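Long-range contacts in ecdysteroid-phosphate phosphatase (Bombyx mori, PDB 3C7T), which removes phosphate from inactive ecdysteroid phosphates, ecdysone 22-phosphate above all, to release the active steroids, and through its histidine-phosphatase domain also dephosphorylates protein tyrosines: residues A[13-19]-A[58-64]; A[87-93]-A[189-193]; A[118-122]-A[155-161]; A[162-166]-A[215-219]. All blocks are in the same frame, centred on the assembly; numbering follows the deposited sequence.

Contact 1: A[13-19]-A[58-64]; sequences GERVDLT and TPLTRLG. With WO4 (tungstate(VI)ion), chain E.
Two hydrogen bonds surround the isolated bridge between Arg15 and Leu60: Thr61 N donates to Glu14 O over 3.1 Å, and Val16 N reaches Pro59 O over 3.0 Å in a nearly straight line (172°). Glu14 and Gly64 come so close that a side chain at Gly64 would collide with Glu14 O, which suits glycine to the place. Glu14 belongs to the RHG(E) signature of histidine phosphatases. Its chain stretches away from the backbone, CG anti to N (chi1 180°), until OE1 accepts the hydrogen bond of Thr61 OG1 on its anti lone pair at 2.6 Å. Thr61 is the N-cap of the next helix; OG1, set between its own N and carbonyl carbon (chi1 57°), also accepts from Gly64 N at 2.9 Å. Threonine thus donates and accepts through one hydroxyl. At the other end Thr58 OG1 receives Asp17 N at 3.0 Å, and a water links Asp17 OD2 to Thr58 N. Asp17 holds Arg15 side-on, NE to OD1 at 2.9 Å and NH2 to OD2, which turns NH1 of Arg15 toward tungstate O3 at 2.7 Å. Arginine suits this place, serving carboxylate and oxyanion at once. Ser251 of the second subunit hydrogen-bonds to Glu14 OE2, while helix 91-104 packs on Leu60 and Pro59, and helix 23-27 covers Val16 through Trp23.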
loop_
_atom_site.group_PDB
_atom_site.type_symbol
_atom_site.label_atom_id
_atom_site.label_comp_id
_atom_site.label_asym_id
_atom_site.label_seq_id
_atom_site.Cartn_x
_atom_site.Cartn_y
_atom_site.Cartn_z
ATOM N N GLY A 13 -1.817 0.357 11.481
ATOM C CA GLY A 13 -2.107 0.498 10.064
ATOM C C GLY A 13 -3.489 -0.046 9.735
ATOM O O GLY A 13 -4.271 -0.391 10.630
ATOM N N GLU A 14 -3.780 -0.125 8.437
ATOM C CA GLU A 14 -5.087 -0.568 7.914
ATOM C C GLU A 14 -5.500 -1.941 8.442
ATOM O O GLU A 14 -4.715 -2.887 8.392
ATOM C CB GLU A 14 -5.029 -0.618 6.377
ATOM C CG GLU A 14 -6.329 -1.075 5.711
ATOM C CD GLU A 14 -6.252 -1.084 4.194
ATOM O OE1 GLU A 14 -5.635 -2.010 3.605
ATOM O OE2 GLU A 14 -6.850 -0.168 3.586
ATOM N N ARG A 15 -6.740 -2.037 8.939
ATOM C CA ARG A 15 -7.245 -3.280 9.548
ATOM C C ARG A 15 -7.969 -4.178 8.545
ATOM O O ARG A 15 -8.791 -3.687 7.744
ATOM C CB ARG A 15 -8.258 -2.916 10.655
ATOM C CG ARG A 15 -7.603 -2.357 11.908
ATOM C CD ARG A 15 -8.627 -1.726 12.805
ATOM N NE ARG A 15 -9.628 -2.664 13.343
ATOM C CZ ARG A 15 -10.380 -2.413 14.423
ATOM N NH1 ARG A 15 -10.256 -1.262 15.071
ATOM N NH2 ARG A 15 -11.262 -3.319 14.871
ATOM N N VAL A 16 -7.753 -5.496 8.632
ATOM C CA VAL A 16 -8.509 -6.409 7.774
ATOM C C VAL A 16 -10.028 -6.248 8.014
ATOM O O VAL A 16 -10.806 -6.159 7.077
ATOM C CB VAL A 16 -8.120 -7.905 8.007
ATOM C CG1 VAL A 16 -9.086 -8.832 7.260
ATOM C CG2 VAL A 16 -6.666 -8.151 7.541
ATOM N N ASP A 17 -10.448 -6.252 9.274
ATOM C CA ASP A 17 -11.902 -6.265 9.601
ATOM C C ASP A 17 -12.650 -5.004 9.141
ATOM O O ASP A 17 -13.873 -5.053 8.914
ATOM C CB ASP A 17 -12.141 -6.594 11.087
ATOM C CG ASP A 17 -11.642 -5.519 12.041
ATOM O OD1 ASP A 17 -10.933 -4.573 11.646
ATOM O OD2 ASP A 17 -11.930 -5.633 13.260
ATOM N N LEU A 18 -11.927 -3.898 8.964
ATOM C CA LEU A 18 -12.573 -2.662 8.504
ATOM C C LEU A 18 -12.513 -2.495 6.989
ATOM O O LEU A 18 -13.222 -1.639 6.418
ATOM C CB LEU A 18 -11.948 -1.428 9.171
ATOM C CG LEU A 18 -12.068 -1.345 10.701
ATOM C CD1 LEU A 18 -11.552 -0.001 11.261
ATOM C CD2 LEU A 18 -13.515 -1.642 11.161
ATOM N N THR A 19 -11.659 -3.288 6.352
ATOM C CA THR A 19 -11.473 -3.242 4.905
ATOM C C THR A 19 -12.353 -4.243 4.174
ATOM O O THR A 19 -12.749 -3.994 3.032
ATOM C CB THR A 19 -9.984 -3.535 4.570
ATOM O OG1 THR A 19 -9.174 -2.559 5.227
ATOM C CG2 THR A 19 -9.711 -3.508 3.058
ATOM N N THR A 58 -8.335 -8.565 14.841
ATOM C CA THR A 58 -7.982 -8.491 13.406
ATOM C C THR A 58 -6.479 -8.334 13.097
ATOM O O THR A 58 -5.763 -7.638 13.822
ATOM C CB THR A 58 -8.764 -7.339 12.744
ATOM O OG1 THR A 58 -8.646 -7.436 11.318
ATOM C CG2 THR A 58 -8.255 -5.984 13.255
ATOM N N PRO A 59 -5.985 -8.999 12.034
ATOM C CA PRO A 59 -4.642 -8.706 11.497
ATOM C C PRO A 59 -4.656 -7.359 10.768
ATOM O O PRO A 59 -5.733 -6.839 10.444
ATOM C CB PRO A 59 -4.452 -9.793 10.438
ATOM C CG PRO A 59 -5.475 -10.843 10.727
ATOM C CD PRO A 59 -6.639 -10.103 11.312
ATOM N N LEU A 60 -3.470 -6.821 10.479
ATOM C CA LEU A 60 -3.354 -5.778 9.442
ATOM C C LEU A 60 -3.506 -6.391 8.063
ATOM O O LEU A 60 -3.157 -7.545 7.861
ATOM C CB LEU A 60 -1.968 -5.134 9.478
ATOM C CG LEU A 60 -1.476 -4.395 10.716
ATOM C CD1 LEU A 60 -0.064 -3.888 10.432
ATOM C CD2 LEU A 60 -2.440 -3.227 11.050
ATOM N N THR A 61 -3.962 -5.578 7.111
ATOM C CA THR A 61 -3.919 -5.915 5.685
ATOM C C THR A 61 -2.452 -5.820 5.242
ATOM O O THR A 61 -1.600 -5.315 6.003
ATOM C CB THR A 61 -4.717 -4.897 4.867
ATOM O OG1 THR A 61 -4.198 -3.594 5.113
ATOM C CG2 THR A 61 -6.209 -4.959 5.292
ATOM N N ARG A 62 -2.168 -6.284 4.024
ATOM C CA ARG A 62 -0.843 -6.062 3.400
ATOM C C ARG A 62 -0.516 -4.576 3.376
ATOM O O ARG A 62 0.612 -4.182 3.701
ATOM C CB ARG A 62 -0.762 -6.688 1.996
ATOM C CG ARG A 62 -0.823 -8.243 1.949
ATOM C CD ARG A 62 0.346 -8.919 2.662
ATOM N NE ARG A 62 1.645 -8.547 2.084
ATOM C CZ ARG A 62 2.219 -9.139 1.040
ATOM N NH1 ARG A 62 1.608 -10.120 0.407
ATOM N NH2 ARG A 62 3.409 -8.710 0.599
ATOM N N LEU A 63 -1.497 -3.751 3.016
ATOM C CA LEU A 63 -1.299 -2.310 2.964
ATOM C C LEU A 63 -0.964 -1.800 4.368
ATOM O O LEU A 63 -0.150 -0.910 4.528
ATOM C CB LEU A 63 -2.555 -1.611 2.459
ATOM C CG LEU A 63 -2.481 -0.088 2.422
ATOM C CD1 LEU A 63 -1.142 0.414 1.826
ATOM C CD2 LEU A 63 -3.683 0.476 1.698
ATOM N N GLY A 64 -1.623 -2.343 5.385
ATOM C CA GLY A 64 -1.370 -1.898 6.772
ATOM C C GLY A 64 0.071 -2.107 7.210
ATOM O O GLY A 64 0.673 -1.234 7.827
HETATM W W WO4 E . -8.199 1.669 16.206
HETATM O O1 WO4 E . -7.188 3.314 16.294
HETATM O O2 WO4 E . -9.797 2.262 17.229
HETATM O O3 WO4 E . -9.031 1.076 14.504
HETATM O O4 WO4 E . -7.554 0.164 17.291
HETATM O O HOH W 1 -10.678 -7.102 15.530
#

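Contact 2: A[87-93]-A[189-193]; sequences ASPALRC and FIGHA. With WO4 (tungstate(VI)ion), chain E.
Arg92 and His192 converge on one tungstate oxygen through their torsions: Arg92 has CG between its backbone N and carbonyl carbon (chi1 59°) and then runs straight to NE, while His192 places CG beside its own N (chi1 -58°). This is the phosphate pocket of the histidine-phosphatase fold, built where parallel strands 84-87 and 187-191 end. Ala87 and Ile190 are bridged there, and Ser88 N bonds to Ile190 O at 3.0 Å. Tungstate O4 receives three N-H groups, from His192 ND1 at 2.6 Å and from Arg92 NE (2.7 Å) and NH2. The planes of ring and guanidinium stand 73° apart, and O4 lies at the edge of each. A second oxygen, O1, is met by Ala193 N at 2.6 Å. Ser88 OG and His192 NE2 are hydrogen-bonded at 2.8 Å, which helps fix the rotation of the ring and suits serine to its place. A leucine in place of His192 would probably leave O4 without one of its three donors and Ser88 OG without its ring partner. Over one ring face, Cys93 SG sits 4.0 Å from the centroid of His192.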
loop_
_atom_site.group_PDB
_atom_site.type_symbol
_atom_site.label_atom_id
_atom_site.label_comp_id
_atom_site.label_asym_id
_atom_site.label_seq_id
_atom_site.Cartn_x
_atom_site.Cartn_y
_atom_site.Cartn_z
ATOM N N ALA A 87 3.988 -1.553 22.437
ATOM C CA ALA A 87 2.812 -1.770 21.605
ATOM C C ALA A 87 1.637 -2.251 22.432
ATOM O O ALA A 87 1.799 -3.066 23.348
ATOM C CB ALA A 87 3.109 -2.758 20.513
ATOM N N SER A 88 0.448 -1.740 22.104
ATOM C CA SER A 88 -0.787 -2.279 22.648
ATOM C C SER A 88 -0.828 -3.770 22.321
ATOM O O SER A 88 -0.260 -4.182 21.330
ATOM C CB SER A 88 -1.968 -1.575 21.974
ATOM O OG SER A 88 -3.139 -2.333 22.116
ATOM N N PRO A 89 -1.472 -4.596 23.169
ATOM C CA PRO A 89 -1.454 -6.032 22.893
ATOM C C PRO A 89 -2.362 -6.488 21.727
ATOM O O PRO A 89 -2.324 -7.673 21.365
ATOM C CB PRO A 89 -1.896 -6.647 24.236
ATOM C CG PRO A 89 -2.741 -5.596 24.851
ATOM C CD PRO A 89 -2.170 -4.279 24.429
ATOM N N ALA A 90 -3.154 -5.570 21.148
ATOM C CA ALA A 90 -3.961 -5.862 19.949
ATOM C C ALA A 90 -3.041 -6.297 18.823
ATOM O O ALA A 90 -1.988 -5.659 18.587
ATOM C CB ALA A 90 -4.773 -4.627 19.519
ATOM N N LEU A 91 -3.445 -7.341 18.089
ATOM C CA LEU A 91 -2.583 -7.878 17.035
ATOM C C LEU A 91 -2.217 -6.826 16.006
ATOM O O LEU A 91 -1.069 -6.811 15.529
ATOM C CB LEU A 91 -3.218 -9.063 16.314
ATOM C CG LEU A 91 -2.411 -9.594 15.135
ATOM C CD1 LEU A 91 -1.016 -10.112 15.587
ATOM C CD2 LEU A 91 -3.232 -10.649 14.329
ATOM N N ARG A 92 -3.164 -5.963 15.658
ATOM C CA ARG A 92 -2.886 -4.886 14.677
ATOM C C ARG A 92 -1.759 -3.946 15.127
ATOM O O ARG A 92 -0.988 -3.428 14.303
ATOM C CB ARG A 92 -4.171 -4.105 14.373
ATOM C CG ARG A 92 -4.799 -3.456 15.605
ATOM C CD ARG A 92 -6.146 -2.852 15.245
ATOM N NE ARG A 92 -6.948 -2.307 16.343
ATOM C CZ ARG A 92 -7.763 -3.016 17.140
ATOM N NH1 ARG A 92 -7.846 -4.353 17.052
ATOM N NH2 ARG A 92 -8.474 -2.382 18.070
ATOM N N CYS A 93 -1.661 -3.736 16.430
ATOM C CA CYS A 93 -0.640 -2.839 16.986
ATOM C C CYS A 93 0.735 -3.510 17.008
ATOM O O CYS A 93 1.757 -2.898 16.646
ATOM C CB CYS A 93 -1.045 -2.339 18.376
ATOM S SG CYS A 93 -2.693 -1.585 18.405
ATOM N N PHE A 189 5.340 4.587 21.109
ATOM C CA PHE A 189 4.141 3.902 21.603
ATOM C C PHE A 189 3.266 3.620 20.385
ATOM O O PHE A 189 2.853 4.560 19.695
ATOM C CB PHE A 189 3.354 4.805 22.543
ATOM C CG PHE A 189 4.106 5.189 23.802
ATOM C CD1 PHE A 189 4.511 4.206 24.709
ATOM C CD2 PHE A 189 4.374 6.525 24.066
ATOM C CE1 PHE A 189 5.191 4.554 25.881
ATOM C CE2 PHE A 189 5.058 6.901 25.244
ATOM C CZ PHE A 189 5.477 5.901 26.135
ATOM N N ILE A 190 3.022 2.344 20.112
ATOM C CA ILE A 190 2.290 1.941 18.911
ATOM C C ILE A 190 0.967 1.358 19.339
ATOM O O ILE A 190 0.908 0.332 20.035
ATOM C CB ILE A 190 3.116 0.987 18.040
ATOM C CG1 ILE A 190 4.358 1.749 17.554
ATOM C CG2 ILE A 190 2.252 0.450 16.865
ATOM C CD1 ILE A 190 5.472 0.899 16.961
ATOM N N GLY A 191 -0.107 2.041 18.957
ATOM C CA GLY A 191 -1.407 1.745 19.548
ATOM C C GLY A 191 -2.585 2.111 18.669
ATOM O O GLY A 191 -2.687 1.689 17.522
ATOM N N HIS A 192 -3.474 2.905 19.243
ATOM C CA HIS A 192 -4.808 3.147 18.720
ATOM C C HIS A 192 -4.900 4.644 18.385
ATOM O O HIS A 192 -3.943 5.374 18.622
ATOM C CB HIS A 192 -5.827 2.726 19.796
ATOM C CG HIS A 192 -5.690 1.290 20.216
ATOM N ND1 HIS A 192 -6.220 0.241 19.491
ATOM C CD2 HIS A 192 -5.052 0.735 21.272
ATOM C CE1 HIS A 192 -5.911 -0.900 20.086
ATOM N NE2 HIS A 192 -5.215 -0.625 21.178
ATOM N N ALA A 193 -6.028 5.105 17.845
ATOM C CA ALA A 193 -6.177 6.522 17.457
ATOM C C ALA A 193 -5.971 7.440 18.671
ATOM O O ALA A 193 -5.305 8.483 18.574
ATOM C CB ALA A 193 -7.533 6.770 16.808
HETATM W W WO4 E . -8.199 1.669 16.206
HETATM O O1 WO4 E . -7.188 3.314 16.294
HETATM O O2 WO4 E . -9.797 2.262 17.229
HETATM O O3 WO4 E . -9.031 1.076 14.504
HETATM O O4 WO4 E . -7.554 0.164 17.291
#

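Contact 3: A[118-122]-A[155-161]; sequences LFEFK and MDASAET
Lys122 reaches across to backbone carbonyls of 155-161, joining the loop that carries Glu120 of the tungstate pocket to this outer loop of the histidine-phosphatase fold. The charged contacts centre on its NZ. Asp156 O and Ser158 O both accept from NZ at 2.7 Å, the latter in its carbonyl plane, the former with the donor well above it; Asp156 OD1 adds a longer salt bridge at 3.3 Å. A bend at chi3 (-73°) turns the ammonium group into this curve of the loop, and lysine suits it, having the length to arrive and several protons to give. An alanine in place of Lys122 would probably leave the two carbonyls and the Asp156 carboxylate without their shared cation, so that the loop's turn is less firmly held. The Glu160 carboxylate has its strongest partner in Arg168, whose guanidinium forms a salt bridge to OE2. Among apolar contacts, Met155 makes an oblique Met-aromatic contact with Phe119, its CE 4.0 Å from Phe119 CD2, and SD also lies against Lys122 CE. Phe121 turns its ring edge to Glu160, CE1 being 3.3 Å from the Glu160 carbonyl O. One backbone bond joins the segments: Glu160 N donates to Lys122 O at 3.0 Å. Glu160 OE2 in turn takes Lys122 N on its anti side, at 3.0 Å and an almost linear 174°.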
loop_
_atom_site.group_PDB
_atom_site.type_symbol
_atom_site.label_atom_id
_atom_site.label_comp_id
_atom_site.label_asym_id
_atom_site.label_seq_id
_atom_site.Cartn_x
_atom_site.Cartn_y
_atom_site.Cartn_z
ATOM N N LEU A 118 -1.383 0.169 27.124
ATOM C CA LEU A 118 -1.674 0.880 25.879
ATOM C C LEU A 118 -2.968 0.450 25.186
ATOM O O LEU A 118 -3.358 1.063 24.183
ATOM C CB LEU A 118 -0.471 0.740 24.916
ATOM C CG LEU A 118 0.871 1.325 25.402
ATOM C CD1 LEU A 118 1.933 1.063 24.359
ATOM C CD2 LEU A 118 0.764 2.825 25.720
ATOM N N PHE A 119 -3.646 -0.578 25.703
ATOM C CA PHE A 119 -4.874 -1.044 25.038
ATOM C C PHE A 119 -5.980 0.029 25.037
ATOM O O PHE A 119 -6.067 0.860 25.950
ATOM C CB PHE A 119 -5.365 -2.393 25.604
ATOM C CG PHE A 119 -6.469 -3.028 24.788
ATOM C CD1 PHE A 119 -6.227 -3.476 23.499
ATOM C CD2 PHE A 119 -7.754 -3.175 25.328
ATOM C CE1 PHE A 119 -7.251 -4.051 22.736
ATOM C CE2 PHE A 119 -8.789 -3.761 24.580
ATOM C CZ PHE A 119 -8.535 -4.199 23.283
ATOM N N GLU A 120 -6.812 0.005 23.984
ATOM C CA GLU A 120 -7.896 0.951 23.795
ATOM C C GLU A 120 -8.891 0.900 24.963
ATOM O O GLU A 120 -8.849 -0.010 25.790
ATOM C CB GLU A 120 -8.625 0.637 22.483
ATOM C CG GLU A 120 -9.461 -0.641 22.533
ATOM C CD GLU A 120 -10.133 -0.967 21.206
ATOM O OE1 GLU A 120 -9.858 -0.251 20.205
ATOM O OE2 GLU A 120 -10.954 -1.932 21.176
ATOM N N PHE A 121 -9.770 1.892 25.015
ATOM C CA PHE A 121 -10.809 1.984 26.033
ATOM C C PHE A 121 -11.767 0.804 25.927
ATOM O O PHE A 121 -12.313 0.527 24.851
ATOM C CB PHE A 121 -11.525 3.336 25.852
ATOM C CG PHE A 121 -12.681 3.580 26.785
ATOM C CD1 PHE A 121 -12.702 3.071 28.087
ATOM C CD2 PHE A 121 -13.737 4.391 26.361
ATOM C CE1 PHE A 121 -13.777 3.328 28.922
ATOM C CE2 PHE A 121 -14.802 4.650 27.189
ATOM C CZ PHE A 121 -14.817 4.121 28.476
ATOM N N LYS A 122 -11.957 0.114 27.051
ATOM C CA LYS A 122 -12.968 -0.931 27.187
ATOM C C LYS A 122 -14.300 -0.340 27.671
ATOM O O LYS A 122 -14.569 -0.298 28.883
ATOM C CB LYS A 122 -12.479 -2.014 28.156
ATOM C CG LYS A 122 -11.195 -2.707 27.707
ATOM C CD LYS A 122 -10.749 -3.748 28.714
ATOM C CE LYS A 122 -10.170 -3.104 29.978
ATOM N NZ LYS A 122 -10.196 -4.081 31.109
ATOM N N MET A 155 -4.021 -6.110 32.880
ATOM C CA MET A 155 -5.373 -5.707 32.526
ATOM C C MET A 155 -6.319 -6.894 32.300
ATOM O O MET A 155 -5.935 -7.913 31.725
ATOM C CB MET A 155 -5.329 -4.782 31.311
ATOM C CG MET A 155 -6.610 -4.054 31.021
ATOM S SD MET A 155 -6.579 -3.576 29.297
ATOM C CE MET A 155 -6.478 -5.182 28.493
ATOM N N ASP A 156 -7.555 -6.747 32.759
ATOM C CA ASP A 156 -8.526 -7.823 32.640
ATOM C C ASP A 156 -9.517 -7.621 31.479
ATOM O O ASP A 156 -9.402 -6.664 30.702
ATOM C CB ASP A 156 -9.232 -8.061 33.984
ATOM C CG ASP A 156 -10.416 -7.142 34.205
ATOM O OD1 ASP A 156 -10.364 -5.960 33.791
ATOM O OD2 ASP A 156 -11.406 -7.619 34.807
ATOM N N ALA A 157 -10.477 -8.538 31.375
ATOM C CA ALA A 157 -11.433 -8.592 30.265
ATOM C C ALA A 157 -12.684 -7.732 30.497
ATOM O O ALA A 157 -13.614 -7.739 29.673
ATOM C CB ALA A 157 -11.835 -10.055 29.994
ATOM N N SER A 158 -12.692 -6.981 31.600
ATOM C CA SER A 158 -13.884 -6.270 32.035
ATOM C C SER A 158 -13.910 -4.828 31.544
ATOM O O SER A 158 -12.862 -4.201 31.400
ATOM C CB SER A 158 -13.961 -6.291 33.562
ATOM O OG SER A 158 -15.182 -6.854 34.004
ATOM N N ALA A 159 -15.116 -4.316 31.296
ATOM C CA ALA A 159 -15.315 -2.905 30.984
ATOM C C ALA A 159 -14.741 -2.076 32.122
ATOM O O ALA A 159 -14.564 -2.574 33.232
ATOM C CB ALA A 159 -16.790 -2.597 30.788
ATOM N N GLU A 160 -14.454 -0.814 31.837
ATOM C CA GLU A 160 -13.818 0.079 32.791
ATOM C C GLU A 160 -14.428 1.450 32.560
ATOM O O GLU A 160 -15.035 1.700 31.517
ATOM C CB GLU A 160 -12.297 0.118 32.533
ATOM C CG GLU A 160 -11.964 0.678 31.144
ATOM C CD GLU A 160 -10.511 0.485 30.694
ATOM O OE1 GLU A 160 -9.606 0.276 31.533
ATOM O OE2 GLU A 160 -10.278 0.553 29.468
ATOM N N THR A 161 -14.280 2.339 33.532
ATOM C CA THR A 161 -14.709 3.715 33.370
ATOM C C THR A 161 -13.658 4.472 32.558
ATOM O O THR A 161 -12.496 4.040 32.466
ATOM C CB THR A 161 -14.879 4.413 34.721
ATOM O OG1 THR A 161 -13.594 4.631 35.304
ATOM C CG2 THR A 161 -15.748 3.553 35.679
#

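Contact 4: A[162-166]-A[215-219]; sequences MDEFF and PYEIG
Phe166 has both ring faces occupied: Tyr216 CB sits over the centre of one, 3.4 Å from the centroid, and Phe165 CE2 lies above the opposite one toward its rim. Met162 SD meets the edge in the ring plane. The Phe166 and Tyr216 rings are nearly parallel, 9° apart, but slid so far that they barely overlap, with centroids 4.7 Å from each other. In exchange, each CB forms a CH-pi contact with the other's ring, Phe166 CB lying 4.2 Å from the Tyr216 centroid. Tyrosine suits a place half at the surface, since its ring packs inward while OH bonds to Glu170 and Arg205 makes a cation-pi contact with the ring. Ile218 extends the apolar patch: CG1 touches Phe166 CE2 at 3.9 Å and CD1 touches Phe165 CE2 at 4.0 Å. Met162, anti at chi1 (-163°) and bent at chi3, slides past Ile218 in the opposite direction and brings CE near Tyr216 O; a flexible thioether can follow this uneven surface. Phe165 also meets the ring of Phe121 and rests on Ile194 and Gln198 of helix 193-204. This is helix-to-loop packing, joining the first turn of helix 162-179 to the loop leading to strand 230-235 in the histidine-phosphatase domain.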
loop_
_atom_site.group_PDB
_atom_site.type_symbol
_atom_site.label_atom_id
_atom_site.label_comp_id
_atom_site.label_asym_id
_atom_site.label_seq_id
_atom_site.Cartn_x
_atom_site.Cartn_y
_atom_site.Cartn_z
ATOM N N MET A 162 -14.071 5.605 31.994
ATOM C CA MET A 162 -13.172 6.469 31.237
ATOM C C MET A 162 -11.968 6.914 32.067
ATOM O O MET A 162 -10.848 6.964 31.556
ATOM C CB MET A 162 -13.925 7.689 30.682
ATOM C CG MET A 162 -13.174 8.389 29.567
ATOM S SD MET A 162 -13.892 9.942 28.985
ATOM C CE MET A 162 -13.476 11.015 30.358
ATOM N N ASP A 163 -12.196 7.235 33.343
ATOM C CA ASP A 163 -11.101 7.608 34.243
ATOM C C ASP A 163 -10.058 6.505 34.399
ATOM O O ASP A 163 -8.850 6.780 34.350
ATOM C CB ASP A 163 -11.639 8.020 35.619
ATOM C CG ASP A 163 -12.106 9.474 35.657
ATOM O OD1 ASP A 163 -12.220 10.107 34.573
ATOM O OD2 ASP A 163 -12.357 9.986 36.778
ATOM N N GLU A 164 -10.525 5.273 34.596
ATOM C CA GLU A 164 -9.653 4.108 34.749
ATOM C C GLU A 164 -8.844 3.859 33.479
ATOM O O GLU A 164 -7.666 3.479 33.538
ATOM C CB GLU A 164 -10.491 2.872 35.073
ATOM C CG GLU A 164 -10.990 2.826 36.518
ATOM C CD GLU A 164 -12.156 1.866 36.730
ATOM O OE1 GLU A 164 -12.776 1.386 35.745
ATOM O OE2 GLU A 164 -12.471 1.605 37.914
ATOM N N PHE A 165 -9.489 4.076 32.335
ATOM C CA PHE A 165 -8.814 3.920 31.050
ATOM C C PHE A 165 -7.657 4.897 30.923
ATOM O O PHE A 165 -6.525 4.485 30.634
ATOM C CB PHE A 165 -9.795 4.054 29.871
ATOM C CG PHE A 165 -9.132 4.435 28.579
ATOM C CD1 PHE A 165 -8.328 3.520 27.895
ATOM C CD2 PHE A 165 -9.300 5.707 28.043
ATOM C CE1 PHE A 165 -7.699 3.877 26.702
ATOM C CE2 PHE A 165 -8.656 6.065 26.825
ATOM C CZ PHE A 165 -7.862 5.150 26.184
ATOM N N PHE A 166 -7.921 6.180 31.153
ATOM C CA PHE A 166 -6.857 7.158 31.028
ATOM C C PHE A 166 -5.725 6.980 32.050
ATOM O O PHE A 166 -4.561 7.251 31.765
ATOM C CB PHE A 166 -7.411 8.580 31.021
ATOM C CG PHE A 166 -8.017 8.978 29.704
ATOM C CD1 PHE A 166 -7.220 9.150 28.584
ATOM C CD2 PHE A 166 -9.382 9.191 29.592
ATOM C CE1 PHE A 166 -7.781 9.521 27.346
ATOM C CE2 PHE A 166 -9.959 9.566 28.367
ATOM C CZ PHE A 166 -9.153 9.729 27.245
ATOM N N PRO A 215 -8.207 18.369 30.861
ATOM C CA PRO A 215 -8.660 17.058 31.312
ATOM C C PRO A 215 -8.741 16.116 30.115
ATOM O O PRO A 215 -9.021 16.567 29.001
ATOM C CB PRO A 215 -10.066 17.338 31.857
ATOM C CG PRO A 215 -10.034 18.766 32.250
ATOM C CD PRO A 215 -9.168 19.429 31.225
ATOM N N TYR A 216 -8.463 14.836 30.348
ATOM C CA TYR A 216 -8.570 13.804 29.320
ATOM C C TYR A 216 -10.019 13.665 28.826
ATOM O O TYR A 216 -10.956 13.685 29.626
ATOM C CB TYR A 216 -8.117 12.462 29.881
ATOM C CG TYR A 216 -6.631 12.296 30.127
ATOM C CD1 TYR A 216 -5.727 12.260 29.064
ATOM C CD2 TYR A 216 -6.137 12.106 31.425
ATOM C CE1 TYR A 216 -4.361 12.074 29.280
ATOM C CE2 TYR A 216 -4.771 11.917 31.654
ATOM C CZ TYR A 216 -3.891 11.906 30.574
ATOM O OH TYR A 216 -2.546 11.720 30.768
ATOM N N GLU A 217 -10.178 13.509 27.509
ATOM C CA GLU A 217 -11.488 13.487 26.849
ATOM C C GLU A 217 -11.511 12.429 25.764
ATOM O O GLU A 217 -10.680 12.469 24.855
ATOM C CB GLU A 217 -11.724 14.806 26.110
ATOM C CG GLU A 217 -12.386 15.906 26.869
ATOM C CD GLU A 217 -12.794 17.037 25.935
ATOM O OE1 GLU A 217 -11.916 17.599 25.229
ATOM O OE2 GLU A 217 -14.002 17.359 25.896
ATOM N N ILE A 218 -12.470 11.509 25.823
ATOM C CA ILE A 218 -12.791 10.706 24.649
ATOM C C ILE A 218 -13.735 11.602 23.836
ATOM O O ILE A 218 -14.727 12.123 24.361
ATOM C CB ILE A 218 -13.483 9.346 25.023
ATOM C CG1 ILE A 218 -12.479 8.355 25.646
ATOM C CG2 ILE A 218 -14.192 8.723 23.816
ATOM C CD1 ILE A 218 -11.615 7.570 24.641
ATOM N N GLY A 219 -13.423 11.814 22.571
ATOM C CA GLY A 219 -14.338 12.601 21.743
ATOM C C GLY A 219 -13.953 14.061 21.656
ATOM O O GLY A 219 -14.753 14.886 21.220
#

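From the N terminus, the chain leaves strand 5-11 and contact 1 closes its first loop, bringing residues 58-64 back to the segment behind the signature histidine. Contact 2 opens only afterwards, joining the ends of strands 84-87 and 187-191, and with contact 1 it shares the tungstate. Contact 3 is nested inside the long loop that contact 2 closes, and its Glu120 approaches Arg92 in a weak ion pair. Contact 4 follows contact 3 in series, touching it where Phe165 meets Phe121, but crosses contact 2, because helix 162-179 begins within that loop while 215-219 lies beyond it. Contacts 1 and 2 line the tungstate site; contacts 3 and 4 tie outer loops to 118-122 and helix 162-179.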